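Local coordinates for protein acyl-coenzyme A oxidase acox-1.2 (Caenorhabditis elegans, PDB 5K3J) that catalyses the FAD-dependent desaturation of ascaroside-CoA side chains, the first step of the peroxisomal beta-oxidation that shortens ascaroside pheromones with a five-carbon omega side chain, at residues S294-A305 with A349-I360; S386-H394 with G428-L439. All coordinates share one frame; numbering follows the deposited sequence.

Interaction 1 (S294-A305 with A349-I360). With 6QA (~{S}-[2-[3-[[(2~{R})-4-[[[(2~{R},3~{S},4~{R},5~{R})-5-(6-aminopurin-9-yl)-4-oxidanyl-3-phosphonooxy-oxolan-2-yl]methoxy-oxidanyl-phosphoryl]oxy-oxidanyl-phosphoryl]oxy-3,3-dimethyl-2-oxidanyl-butanoyl]amino]propanoylamino]ethyl] 5-[(2~{R},3~{R},5~{R},6~{S})-6-methyl-3,5-bis(oxidanyl)oxan-2-yl]oxypentanethioate), chain E.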
loop_
_atom_site.group_PDB
_atom_site.type_symbol
_atom_site.label_atom_id
_atom_site.label_comp_id
_atom_site.label_asym_id
_atom_site.label_seq_id
_atom_site.Cartn_x
_atom_site.Cartn_y
_atom_site.Cartn_z
ATOM N N SER A 294 16.660 -2.756 -15.210
ATOM C CA SER A 294 16.286 -3.511 -16.397
ATOM C C SER A 294 15.518 -4.772 -16.011
ATOM O O SER A 294 14.615 -5.207 -16.724
ATOM C CB SER A 294 17.529 -3.878 -17.215
ATOM O OG SER A 294 18.449 -4.631 -16.439
ATOM N N GLN A 295 15.868 -5.333 -14.860
ATOM C CA GLN A 295 15.354 -6.634 -14.449
ATOM C C GLN A 295 13.985 -6.580 -13.760
ATOM O O GLN A 295 13.225 -7.544 -13.818
ATOM C CB GLN A 295 16.388 -7.311 -13.536
ATOM C CG GLN A 295 15.964 -8.633 -12.925
ATOM C CD GLN A 295 15.543 -8.490 -11.475
ATOM O OE1 GLN A 295 15.348 -7.379 -10.982
ATOM N NE2 GLN A 295 15.410 -9.616 -10.783
ATOM N N MET A 296 13.652 -5.459 -13.130
ATOM C CA MET A 296 12.455 -5.433 -12.285
ATOM C C MET A 296 11.140 -5.247 -13.039
ATOM O O MET A 296 10.078 -5.299 -12.437
ATOM C CB MET A 296 12.583 -4.355 -11.204
ATOM C CG MET A 296 13.300 -3.093 -11.629
ATOM S SD MET A 296 13.618 -2.038 -10.199
ATOM C CE MET A 296 11.951 -1.825 -9.587
ATOM N N ALA A 297 11.197 -5.041 -14.348
ATOM C CA ALA A 297 9.974 -5.114 -15.136
ATOM C C ALA A 297 9.499 -6.563 -15.117
ATOM O O ALA A 297 8.310 -6.845 -14.962
ATOM C CB ALA A 297 10.194 -4.628 -16.560
ATOM N N MET A 298 10.457 -7.475 -15.258
ATOM C CA MET A 298 10.218 -8.905 -15.144
ATOM C C MET A 298 9.745 -9.275 -13.743
ATOM O O MET A 298 8.738 -9.963 -13.578
ATOM C CB MET A 298 11.496 -9.668 -15.479
ATOM C CG MET A 298 11.425 -11.153 -15.203
ATOM S SD MET A 298 10.319 -12.004 -16.333
ATOM C CE MET A 298 11.162 -11.702 -17.881
ATOM N N GLU A 299 10.483 -8.806 -12.740
ATOM C CA GLU A 299 10.254 -9.180 -11.347
ATOM C C GLU A 299 8.994 -8.538 -10.761
ATOM O O GLU A 299 8.251 -9.181 -10.013
ATOM C CB GLU A 299 11.466 -8.798 -10.501
ATOM C CG GLU A 299 11.370 -9.219 -9.049
ATOM C CD GLU A 299 12.500 -8.660 -8.210
ATOM O OE1 GLU A 299 12.975 -7.548 -8.522
ATOM O OE2 GLU A 299 12.912 -9.330 -7.238
ATOM N N GLN A 300 8.752 -7.272 -11.092
ATOM C CA GLN A 300 7.529 -6.613 -10.659
ATOM C C GLN A 300 6.387 -7.030 -11.571
ATOM O O GLN A 300 5.254 -6.580 -11.409
ATOM C CB GLN A 300 7.692 -5.089 -10.643
ATOM C CG GLN A 300 8.739 -4.551 -9.693
ATOM C CD GLN A 300 8.188 -4.270 -8.316
ATOM O OE1 GLN A 300 6.996 -4.023 -8.150
ATOM N NE2 GLN A 300 9.058 -4.303 -7.317
ATOM N N GLY A 301 6.687 -7.915 -12.515
ATOM C CA GLY A 301 5.662 -8.576 -13.291
ATOM C C GLY A 301 5.248 -9.875 -12.621
ATOM O O GLY A 301 4.093 -10.293 -12.722
ATOM N N LEU A 302 6.179 -10.493 -11.896
ATOM C CA LEU A 302 5.939 -11.803 -11.286
ATOM C C LEU A 302 5.296 -11.726 -9.893
ATOM O O LEU A 302 4.402 -12.519 -9.595
ATOM C CB LEU A 302 7.245 -12.599 -11.218
ATOM C CG LEU A 302 7.732 -13.119 -12.574
ATOM C CD1 LEU A 302 9.137 -13.703 -12.494
ATOM C CD2 LEU A 302 6.758 -14.153 -13.122
ATOM N N PHE A 303 5.746 -10.797 -9.049
ATOM C CA PHE A 303 5.070 -10.503 -7.782
ATOM C C PHE A 303 3.573 -10.297 -8.005
ATOM O O PHE A 303 2.735 -10.834 -7.282
ATOM C CB PHE A 303 5.632 -9.235 -7.143
ATOM C CG PHE A 303 7.003 -9.381 -6.558
ATOM C CD1 PHE A 303 7.347 -10.469 -5.772
ATOM C CD2 PHE A 303 7.950 -8.393 -6.778
ATOM C CE1 PHE A 303 8.621 -10.564 -5.225
ATOM C CE2 PHE A 303 9.218 -8.485 -6.239
ATOM C CZ PHE A 303 9.553 -9.575 -5.460
ATOM N N LEU A 304 3.263 -9.483 -9.010
ATOM C CA LEU A 304 1.896 -9.125 -9.357
ATOM C C LEU A 304 1.128 -10.355 -9.807
ATOM O O LEU A 304 -0.033 -10.533 -9.446
ATOM C CB LEU A 304 1.884 -8.061 -10.456
ATOM C CG LEU A 304 0.536 -7.490 -10.879
ATOM C CD1 LEU A 304 -0.261 -7.109 -9.651
ATOM C CD2 LEU A 304 0.742 -6.282 -11.779
ATOM N N ALA A 305 1.776 -11.202 -10.599
ATOM C CA ALA A 305 1.174 -12.465 -10.991
ATOM C C ALA A 305 0.896 -13.317 -9.755
ATOM O O ALA A 305 -0.152 -13.951 -9.648
ATOM C CB ALA A 305 2.078 -13.198 -11.957
ATOM N N ALA A 349 0.631 -7.809 -15.762
ATOM C CA ALA A 349 1.607 -8.801 -15.323
ATOM C C ALA A 349 2.283 -9.465 -16.518
ATOM O O ALA A 349 3.503 -9.638 -16.535
ATOM C CB ALA A 349 0.947 -9.842 -14.446
ATOM N N TYR A 350 1.480 -9.838 -17.511
ATOM C CA TYR A 350 2.001 -10.373 -18.762
ATOM C C TYR A 350 2.778 -9.310 -19.527
ATOM O O TYR A 350 3.887 -9.561 -19.998
ATOM C CB TYR A 350 0.864 -10.916 -19.632
ATOM C CG TYR A 350 0.385 -12.293 -19.231
ATOM C CD1 TYR A 350 -0.730 -12.452 -18.422
ATOM C CD2 TYR A 350 1.048 -13.432 -19.662
ATOM C CE1 TYR A 350 -1.173 -13.707 -18.051
ATOM C CE2 TYR A 350 0.615 -14.694 -19.299
ATOM C CZ TYR A 350 -0.499 -14.825 -18.492
ATOM O OH TYR A 350 -0.937 -16.075 -18.125
ATOM N N ALA A 351 2.191 -8.122 -19.642
ATOM C CA ALA A 351 2.793 -7.033 -20.404
ATOM C C ALA A 351 4.143 -6.626 -19.824
ATOM O O ALA A 351 5.096 -6.382 -20.567
ATOM C CB ALA A 351 1.857 -5.835 -20.450
ATOM N N PHE A 352 4.220 -6.559 -18.498
ATOM C CA PHE A 352 5.459 -6.170 -17.826
ATOM C C PHE A 352 6.560 -7.199 -18.065
ATOM O O PHE A 352 7.705 -6.846 -18.347
ATOM C CB PHE A 352 5.247 -5.996 -16.315
ATOM C CG PHE A 352 4.336 -4.857 -15.945
ATOM C CD1 PHE A 352 3.950 -3.920 -16.888
ATOM C CD2 PHE A 352 3.869 -4.724 -14.647
ATOM C CE1 PHE A 352 3.113 -2.880 -16.548
ATOM C CE2 PHE A 352 3.031 -3.686 -14.301
ATOM C CZ PHE A 352 2.653 -2.762 -15.254
ATOM N N ILE A 353 6.202 -8.475 -17.945
ATOM C CA ILE A 353 7.160 -9.573 -18.056
ATOM C C ILE A 353 7.788 -9.635 -19.447
ATOM O O ILE A 353 9.000 -9.824 -19.582
ATOM C CB ILE A 353 6.489 -10.921 -17.717
ATOM C CG1 ILE A 353 6.297 -11.038 -16.204
ATOM C CG2 ILE A 353 7.314 -12.096 -18.232
ATOM C CD1 ILE A 353 5.404 -12.183 -15.789
ATOM N N PHE A 354 6.967 -9.455 -20.477
ATOM C CA PHE A 354 7.459 -9.445 -21.852
ATOM C C PHE A 354 8.307 -8.206 -22.098
ATOM O O PHE A 354 9.293 -8.247 -22.835
ATOM C CB PHE A 354 6.296 -9.500 -22.842
ATOM C CG PHE A 354 5.459 -10.740 -22.719
ATOM C CD1 PHE A 354 6.042 -11.946 -22.374
ATOM C CD2 PHE A 354 4.091 -10.700 -22.935
ATOM C CE1 PHE A 354 5.283 -13.086 -22.253
ATOM C CE2 PHE A 354 3.324 -11.841 -22.815
ATOM C CZ PHE A 354 3.922 -13.036 -22.472
ATOM N N THR A 355 7.910 -7.102 -21.477
ATOM C CA THR A 355 8.696 -5.879 -21.507
ATOM C C THR A 355 10.015 -6.115 -20.779
ATOM O O THR A 355 11.048 -5.543 -21.131
ATOM C CB THR A 355 7.926 -4.704 -20.862
ATOM O OG1 THR A 355 6.665 -4.538 -21.522
ATOM C CG2 THR A 355 8.716 -3.408 -20.960
ATOM N N GLY A 356 9.968 -6.976 -19.766
ATOM C CA GLY A 356 11.144 -7.327 -18.996
ATOM C C GLY A 356 12.154 -8.142 -19.786
ATOM O O GLY A 356 13.359 -7.945 -19.638
ATOM N N PHE A 357 11.666 -9.055 -20.625
ATOM C CA PHE A 357 12.543 -9.889 -21.446
ATOM C C PHE A 357 13.404 -9.060 -22.390
ATOM O O PHE A 357 14.578 -9.369 -22.595
ATOM C CB PHE A 357 11.735 -10.906 -22.264
ATOM C CG PHE A 357 11.449 -12.182 -21.531
ATOM C CD1 PHE A 357 12.488 -12.991 -21.107
ATOM C CD2 PHE A 357 10.151 -12.578 -21.276
ATOM C CE1 PHE A 357 12.238 -14.160 -20.433
ATOM C CE2 PHE A 357 9.901 -13.751 -20.602
ATOM C CZ PHE A 357 10.942 -14.540 -20.181
ATOM N N GLU A 358 12.821 -8.015 -22.967
ATOM C CA GLU A 358 13.554 -7.159 -23.892
ATOM C C GLU A 358 14.674 -6.393 -23.188
ATOM O O GLU A 358 15.817 -6.407 -23.641
ATOM C CB GLU A 358 12.608 -6.178 -24.586
ATOM C CG GLU A 358 11.635 -6.819 -25.559
ATOM C CD GLU A 358 10.957 -5.798 -26.454
ATOM O OE1 GLU A 358 11.371 -4.619 -26.431
ATOM O OE2 GLU A 358 10.009 -6.173 -27.176
ATOM N N THR A 359 14.347 -5.737 -22.077
ATOM C CA THR A 359 15.320 -4.900 -21.380
ATOM C C THR A 359 16.359 -5.721 -20.618
ATOM O O THR A 359 17.462 -5.241 -20.354
ATOM C CB THR A 359 14.633 -3.923 -20.408
ATOM O OG1 THR A 359 13.868 -4.656 -19.445
ATOM C CG2 THR A 359 13.716 -2.974 -21.170
ATOM N N ILE A 360 16.015 -6.955 -20.268
ATOM C CA ILE A 360 16.985 -7.853 -19.650
ATOM C C ILE A 360 18.063 -8.219 -20.661
ATOM O O ILE A 360 19.252 -8.232 -20.342
ATOM C CB ILE A 360 16.318 -9.139 -19.107
ATOM C CG1 ILE A 360 15.686 -8.880 -17.739
ATOM C CG2 ILE A 360 17.327 -10.275 -18.985
ATOM C CD1 ILE A 360 14.842 -10.033 -17.233
HETATM P P26 6QA E . 24.661 11.831 -10.428
HETATM P P29 6QA E . 25.422 13.866 -12.523
HETATM P P50 6QA E . 21.738 15.080 -18.370
HETATM O O01 6QA E . 14.148 -6.585 -6.045
HETATM C C02 6QA E . 15.578 -6.442 -6.198
HETATM C C03 6QA E . 16.003 -5.846 -4.846
HETATM O O04 6QA E . 17.267 -5.365 -4.883
HETATM C C05 6QA E . 17.425 -4.116 -5.478
HETATM C C06 6QA E . 18.043 -3.160 -4.420
HETATM C C07 6QA E . 18.929 -2.141 -5.173
HETATM C C08 6QA E . 19.983 -1.600 -4.209
HETATM C C09 6QA E . 19.890 -0.136 -4.089
HETATM S S10 6QA E . 21.516 0.740 -4.355
HETATM C C11 6QA E . 21.443 2.075 -5.582
HETATM C C12 6QA E . 20.069 2.564 -5.937
HETATM N N13 6QA E . 20.076 3.975 -5.832
HETATM C C14 6QA E . 19.859 4.821 -6.988
HETATM C C15 6QA E . 19.857 6.383 -6.832
HETATM C C16 6QA E . 20.960 6.952 -7.787
HETATM N N17 6QA E . 20.467 8.111 -8.556
HETATM C C18 6QA E . 21.462 9.060 -9.073
HETATM C C19 6QA E . 20.986 10.268 -9.876
HETATM O O20 6QA E . 19.578 10.330 -9.830
HETATM C C21 6QA E . 21.447 10.188 -11.359
HETATM C C22 6QA E . 20.994 11.592 -11.956
HETATM C C23 6QA E . 20.770 8.954 -12.042
HETATM C C24 6QA E . 22.951 10.054 -11.577
HETATM O O25 6QA E . 23.609 11.337 -11.621
HETATM O O27 6QA E . 23.986 11.973 -9.056
HETATM O O28 6QA E . 25.271 13.337 -10.951
HETATM O O30 6QA E . 26.919 13.892 -12.846
HETATM O O31 6QA E . 24.544 12.853 -13.537
HETATM C C32 6QA E . 23.563 13.330 -14.378
HETATM C C33 6QA E . 24.168 13.337 -15.844
HETATM O O34 6QA E . 24.835 12.271 -16.067
HETATM C C35 6QA E . 24.093 11.385 -17.211
HETATM N N36 6QA E . 23.869 10.029 -16.684
HETATM C C37 6QA E . 23.412 9.726 -15.466
HETATM N N38 6QA E . 23.334 8.405 -15.296
HETATM C C39 6QA E . 23.765 7.816 -16.449
HETATM C C40 6QA E . 24.113 8.840 -17.331
HETATM N N41 6QA E . 24.583 8.520 -18.567
HETATM C C42 6QA E . 24.701 7.241 -18.925
HETATM N N43 6QA E . 24.379 6.225 -18.098
HETATM C C44 6QA E . 23.916 6.464 -16.871
HETATM N N45 6QA E . 23.566 5.359 -15.972
HETATM C C46 6QA E . 22.988 11.987 -17.530
HETATM O O47 6QA E . 22.911 12.188 -19.014
HETATM C C48 6QA E . 22.991 13.347 -16.837
HETATM O O49 6QA E . 23.143 14.387 -17.746
HETATM O O51 6QA E . 21.661 16.508 -17.918
HETATM O O52 6QA E . 20.506 14.304 -17.874
HETATM O O53 6QA E . 21.763 14.994 -19.872
HETATM O O54 6QA E . 24.859 15.261 -12.631
HETATM O O55 6QA E . 25.814 10.851 -10.316
HETATM O O56 6QA E . 22.625 8.893 -8.849
HETATM O O57 6QA E . 19.685 4.362 -8.068
HETATM O O58 6QA E . 18.800 0.353 -3.814
HETATM O O59 6QA E . 15.950 -6.847 -3.793
HETATM C C60 6QA E . 16.748 -7.998 -4.090
HETATM C C61 6QA E . 16.619 -8.846 -2.844
HETATM C C62 6QA E . 16.269 -8.678 -5.399
HETATM C C63 6QA E . 16.214 -7.733 -6.524
HETATM O O64 6QA E . 17.208 -9.754 -5.751
#
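M298 and F357 meet where helices 287-315 and 343-363 run nearly antiparallel, their local axes at 156° and 7.0 Å apart. Followed outward, M298 CB lies 3.8 Å from I360 CD1, and CG stays beside the same methyl. SD then packs against I353 CG2 at 3.6 Å. Bends at chi2 and chi3 fold the chain back, so that CE sits 3.4 Å from the centroid of the F357 ring. Lying just 2° off the ring normal, this methyl makes the close CH-pi contact over the ring centre; SD stands farther off above the face, 4.8 Å from the F357 centroid, in a Met-aromatic contact. The whole side chain is a knob in the hole formed by I353, G356, F357 and I360. G356 and G301 supply the close backbone approach, the CA atoms of M298 and G356 being 4.3 Å apart. At one end T359 OG1 donates to S294 O at 2.9 Å, in the carbonyl plane and on a lone pair. E299 points away from this interface, and its OE1 accepts a hydrogen bond from the ascaroside hydroxyl O01; E299 is important for substrate specificity. Helix 379-405 packs on Q300, L304 and F352, while helix 520-543 covers A351, T355 and E358.

Interaction 2 (S386-H394 with G428-L439). Unlike the reference sequence in segment 428-439: A432 (reference Glu). With ATP (adenosine-5'-triphosphate), chain D.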
loop_
_atom_site.group_PDB
_atom_site.type_symbol
_atom_site.label_atom_id
_atom_site.label_comp_id
_atom_site.label_asym_id
_atom_site.label_seq_id
_atom_site.Cartn_x
_atom_site.Cartn_y
_atom_site.Cartn_z
ATOM N N SER A 386 14.888 3.747 -16.529
ATOM C CA SER A 386 14.667 4.732 -15.477
ATOM C C SER A 386 13.181 4.902 -15.205
ATOM O O SER A 386 12.733 4.854 -14.058
ATOM C CB SER A 386 15.283 6.074 -15.856
ATOM O OG SER A 386 16.693 5.971 -15.930
ATOM N N GLY A 387 12.419 5.103 -16.272
ATOM C CA GLY A 387 10.984 5.261 -16.154
ATOM C C GLY A 387 10.281 3.924 -16.059
ATOM O O GLY A 387 9.230 3.814 -15.430
ATOM N N LEU A 388 10.863 2.909 -16.686
ATOM C CA LEU A 388 10.254 1.586 -16.720
ATOM C C LEU A 388 10.097 1.005 -15.315
ATOM O O LEU A 388 9.052 0.447 -14.991
ATOM C CB LEU A 388 11.075 0.635 -17.590
ATOM C CG LEU A 388 10.334 -0.610 -18.079
ATOM C CD1 LEU A 388 9.103 -0.201 -18.860
ATOM C CD2 LEU A 388 11.238 -1.489 -18.930
ATOM N N LYS A 389 11.121 1.142 -14.476
ATOM C CA LYS A 389 11.041 0.614 -13.117
ATOM C C LYS A 389 10.067 1.428 -12.269
ATOM O O LYS A 389 9.418 0.894 -11.377
ATOM C CB LYS A 389 12.428 0.584 -12.470
ATOM C CG LYS A 389 13.037 1.954 -12.220
ATOM C CD LYS A 389 13.522 2.091 -10.781
ATOM C CE LYS A 389 12.387 2.447 -9.829
ATOM N NZ LYS A 389 12.831 2.494 -8.404
ATOM N N SER A 390 9.959 2.719 -12.563
ATOM C CA SER A 390 9.090 3.602 -11.797
ATOM C C SER A 390 7.614 3.314 -12.063
ATOM O O SER A 390 6.847 3.067 -11.133
ATOM C CB SER A 390 9.405 5.063 -12.113
ATOM O OG SER A 390 10.705 5.401 -11.666
ATOM N N VAL A 391 7.226 3.344 -13.335
ATOM C CA VAL A 391 5.839 3.094 -13.723
ATOM C C VAL A 391 5.403 1.682 -13.344
ATOM O O VAL A 391 4.312 1.484 -12.805
ATOM C CB VAL A 391 5.628 3.304 -15.235
ATOM C CG1 VAL A 391 4.281 2.745 -15.678
ATOM C CG2 VAL A 391 5.729 4.779 -15.582
ATOM N N VAL A 392 6.265 0.707 -13.621
ATOM C CA VAL A 392 5.960 -0.690 -13.347
ATOM C C VAL A 392 5.754 -0.936 -11.854
ATOM O O VAL A 392 4.734 -1.489 -11.459
ATOM C CB VAL A 392 7.069 -1.616 -13.882
ATOM C CG1 VAL A 392 7.018 -2.951 -13.195
ATOM C CG2 VAL A 392 6.934 -1.792 -15.389
ATOM N N ALA A 393 6.709 -0.509 -11.031
ATOM C CA ALA A 393 6.616 -0.706 -9.584
ATOM C C ALA A 393 5.399 0.004 -8.993
ATOM O O ALA A 393 4.757 -0.504 -8.070
ATOM C CB ALA A 393 7.886 -0.225 -8.892
ATOM N N HIS A 394 5.090 1.179 -9.533
ATOM C CA HIS A 394 3.958 1.970 -9.065
ATOM C C HIS A 394 2.635 1.298 -9.408
ATOM O O HIS A 394 1.759 1.163 -8.554
ATOM C CB HIS A 394 4.011 3.374 -9.668
ATOM C CG HIS A 394 2.784 4.194 -9.413
ATOM N ND1 HIS A 394 2.422 4.625 -8.157
ATOM C CD2 HIS A 394 1.837 4.663 -10.260
ATOM C CE1 HIS A 394 1.305 5.325 -8.238
ATOM N NE2 HIS A 394 0.928 5.362 -9.503
ATOM N N GLY A 428 10.240 -1.395 -4.410
ATOM C CA GLY A 428 10.733 -1.127 -5.750
ATOM C C GLY A 428 10.473 0.290 -6.219
ATOM O O GLY A 428 11.096 0.771 -7.169
ATOM N N CYS A 429 9.544 0.961 -5.547
ATOM C CA CYS A 429 9.261 2.359 -5.815
ATOM C C CYS A 429 10.292 3.268 -5.153
ATOM O O CYS A 429 10.243 4.490 -5.309
ATOM C CB CYS A 429 7.862 2.720 -5.319
ATOM S SG CYS A 429 6.503 1.967 -6.242
ATOM N N THR A 430 11.222 2.674 -4.410
ATOM C CA THR A 430 12.195 3.451 -3.655
ATOM C C THR A 430 13.624 3.005 -3.951
ATOM O O THR A 430 14.445 3.811 -4.386
ATOM C CB THR A 430 11.938 3.353 -2.139
ATOM O OG1 THR A 430 10.690 3.983 -1.820
ATOM C CG2 THR A 430 13.060 4.034 -1.368
ATOM N N TYR A 431 13.925 1.728 -3.722
ATOM C CA TYR A 431 15.273 1.228 -3.983
ATOM C C TYR A 431 15.551 1.288 -5.478
ATOM O O TYR A 431 14.624 1.436 -6.274
ATOM C CB TYR A 431 15.471 -0.201 -3.435
ATOM C CG TYR A 431 14.630 -1.307 -4.067
ATOM C CD1 TYR A 431 14.729 -1.613 -5.423
ATOM C CD2 TYR A 431 13.781 -2.081 -3.289
ATOM C CE1 TYR A 431 13.978 -2.626 -5.989
ATOM C CE2 TYR A 431 13.024 -3.099 -3.848
ATOM C CZ TYR A 431 13.128 -3.369 -5.198
ATOM O OH TYR A 431 12.380 -4.381 -5.759
ATOM N N ALA A 432 16.821 1.156 -5.848
ATOM C CA ALA A 432 17.248 1.228 -7.244
ATOM C C ALA A 432 16.766 2.516 -7.911
ATOM O O ALA A 432 16.491 2.545 -9.111
ATOM C CB ALA A 432 16.757 0.008 -8.018
ATOM N N GLY A 433 16.678 3.584 -7.122
ATOM C CA GLY A 433 16.277 4.886 -7.621
ATOM C C GLY A 433 14.884 5.290 -7.179
ATOM O O GLY A 433 13.909 4.608 -7.487
ATOM N N GLU A 434 14.791 6.397 -6.449
ATOM C CA GLU A 434 13.500 6.957 -6.059
ATOM C C GLU A 434 12.672 7.246 -7.314
ATOM O O GLU A 434 13.170 7.858 -8.259
ATOM C CB GLU A 434 13.698 8.229 -5.223
ATOM C CG GLU A 434 12.587 8.517 -4.219
ATOM C CD GLU A 434 11.260 8.839 -4.881
ATOM O OE1 GLU A 434 11.230 9.746 -5.739
ATOM O OE2 GLU A 434 10.250 8.178 -4.550
ATOM N N ASN A 435 11.416 6.801 -7.313
ATOM C CA ASN A 435 10.560 6.818 -8.503
ATOM C C ASN A 435 10.424 8.180 -9.180
ATOM O O ASN A 435 10.514 8.276 -10.405
ATOM C CB ASN A 435 9.165 6.285 -8.155
ATOM C CG ASN A 435 9.033 4.795 -8.412
ATOM O OD1 ASN A 435 7.924 4.276 -8.535
ATOM N ND2 ASN A 435 10.163 4.098 -8.487
ATOM N N MET A 436 10.199 9.226 -8.389
ATOM C CA MET A 436 10.112 10.584 -8.924
ATOM C C MET A 436 11.418 11.010 -9.585
ATOM O O MET A 436 11.410 11.598 -10.667
ATOM C CB MET A 436 9.744 11.585 -7.825
ATOM C CG MET A 436 8.297 11.534 -7.368
ATOM S SD MET A 436 7.114 11.613 -8.728
ATOM C CE MET A 436 6.527 9.921 -8.755
ATOM N N VAL A 437 12.532 10.713 -8.922
ATOM C CA VAL A 437 13.862 11.043 -9.429
ATOM C C VAL A 437 14.166 10.293 -10.724
ATOM O O VAL A 437 14.787 10.840 -11.638
ATOM C CB VAL A 437 14.951 10.720 -8.381
ATOM C CG1 VAL A 437 16.340 10.942 -8.958
ATOM C CG2 VAL A 437 14.747 11.563 -7.131
ATOM N N MET A 438 13.714 9.045 -10.799
ATOM C CA MET A 438 13.963 8.201 -11.964
ATOM C C MET A 438 13.083 8.602 -13.143
ATOM O O MET A 438 13.510 8.529 -14.296
ATOM C CB MET A 438 13.739 6.725 -11.624
ATOM C CG MET A 438 14.823 6.104 -10.758
ATOM S SD MET A 438 16.479 6.327 -11.437
ATOM C CE MET A 438 17.185 7.424 -10.211
ATOM N N LEU A 439 11.853 9.015 -12.849
ATOM C CA LEU A 439 10.946 9.526 -13.873
ATOM C C LEU A 439 11.509 10.817 -14.450
ATOM O O LEU A 439 11.329 11.116 -15.630
ATOM C CB LEU A 439 9.547 9.763 -13.300
ATOM C CG LEU A 439 8.596 8.568 -13.183
ATOM C CD1 LEU A 439 7.300 8.981 -12.508
ATOM C CD2 LEU A 439 8.318 7.983 -14.556
HETATM P PG ATP D . -1.392 11.341 -15.075
HETATM O O1G ATP D . -0.494 11.931 -16.136
HETATM O O2G ATP D . -2.179 12.368 -14.294
HETATM O O3G ATP D . -2.197 10.149 -15.535
HETATM P PB ATP D . -0.861 10.218 -12.563
HETATM O O1B ATP D . -0.651 8.723 -12.479
HETATM O O2B ATP D . -2.225 10.803 -12.279
HETATM O O3B ATP D . -0.353 10.728 -14.004
HETATM P PA ATP D . 0.039 12.461 -11.189
HETATM O O1A ATP D . 1.232 13.242 -11.691
HETATM O O2A ATP D . -1.358 12.884 -11.579
HETATM O O3A ATP D . 0.226 10.919 -11.607
HETATM O "O5'" ATP D . 0.114 12.379 -9.586
HETATM C "C5'" ATP D . -0.797 11.555 -8.859
HETATM C "C4'" ATP D . -0.009 10.925 -7.724
HETATM O "O4'" ATP D . 0.557 9.673 -8.129
HETATM C "C3'" ATP D . 1.133 11.846 -7.330
HETATM O "O3'" ATP D . 1.055 12.138 -5.934
HETATM C "C2'" ATP D . 2.395 11.069 -7.641
HETATM O "O2'" ATP D . 3.374 11.220 -6.612
HETATM C "C1'" ATP D . 1.935 9.623 -7.754
HETATM N N9 ATP D . 2.718 8.870 -8.766
HETATM C C8 ATP D . 2.542 8.933 -10.098
HETATM N N7 ATP D . 3.411 8.122 -10.751
HETATM C C5 ATP D . 4.168 7.514 -9.823
HETATM C C6 ATP D . 5.280 6.534 -9.828
HETATM N N6 ATP D . 5.768 6.025 -10.987
HETATM N N1 ATP D . 5.785 6.163 -8.630
HETATM C C2 ATP D . 5.309 6.658 -7.472
HETATM N N3 ATP D . 4.308 7.550 -7.394
HETATM C C4 ATP D . 3.706 8.008 -8.516
#
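The substrate-binding turn that carries the predicted catalytic position, together with the start of helix 435-450, packs here on helix 379-405. K389 is the centre of the contact. A chi1 of 66° tucks its CG over the backbone, and further bends at chi2 and chi3 bring NZ into the turn. There NZ donates to G428 O at 2.7 Å, tilted 22° from the carbonyl plane, and to G433 O, where the modelled length is shorter than usual and doubtful. These two carbonyls hold the buried ammonium and tie the turn to the helix; Y431 O adds a weak bond. Within the turn, A432 replaces the reference glutamate, the predicted proton acceptor; A432 N and Y431 OH hydrogen-bond to O58 and O01 of the ascaroside-CoA. On helix 435-450, L439 CG packs on S390 CB at 3.8 Å; in the 3-10 segment 428-429, C429 SG meets A393 CB at 3.7 Å. The ATP adenine lies over one face of the H394 ring, ATP N6 makes a weak bond to S390 O, and M436 CE touches ATP C4 at 3.4 Å. E434 OE1 takes the N-capping N-H of M436 and a hydrogen bond with FAD O2B, while OE2 pairs with R341 of the second subunit. This is the loop bearing the predicted catalytic glutamate position of the acyl-CoA oxidase family, leading into helix 435-450 between substrate, FAD and ATP.

In the fold
Both contacts are buried near the centre of the chain, within the C-alpha1 domain, and their centres lie 14 Å apart. Helices 343-363 and 379-405 follow one another in sequence, and the two interfaces touch directly: Q300 CB lies 3.4 Å from V392 CG1, and T359 CG2 is 3.7 Å from L388 CD2. Interaction 1 is mainly apolar packing between two long helices, with a single hydrogen bond across it. Interaction 2 instead joins a helix to a turn and a helix start, relies on a lysine bonded to carbonyls, and reaches the second subunit. One substrate hydroxyl is shared between segments 294-305 and 428-439.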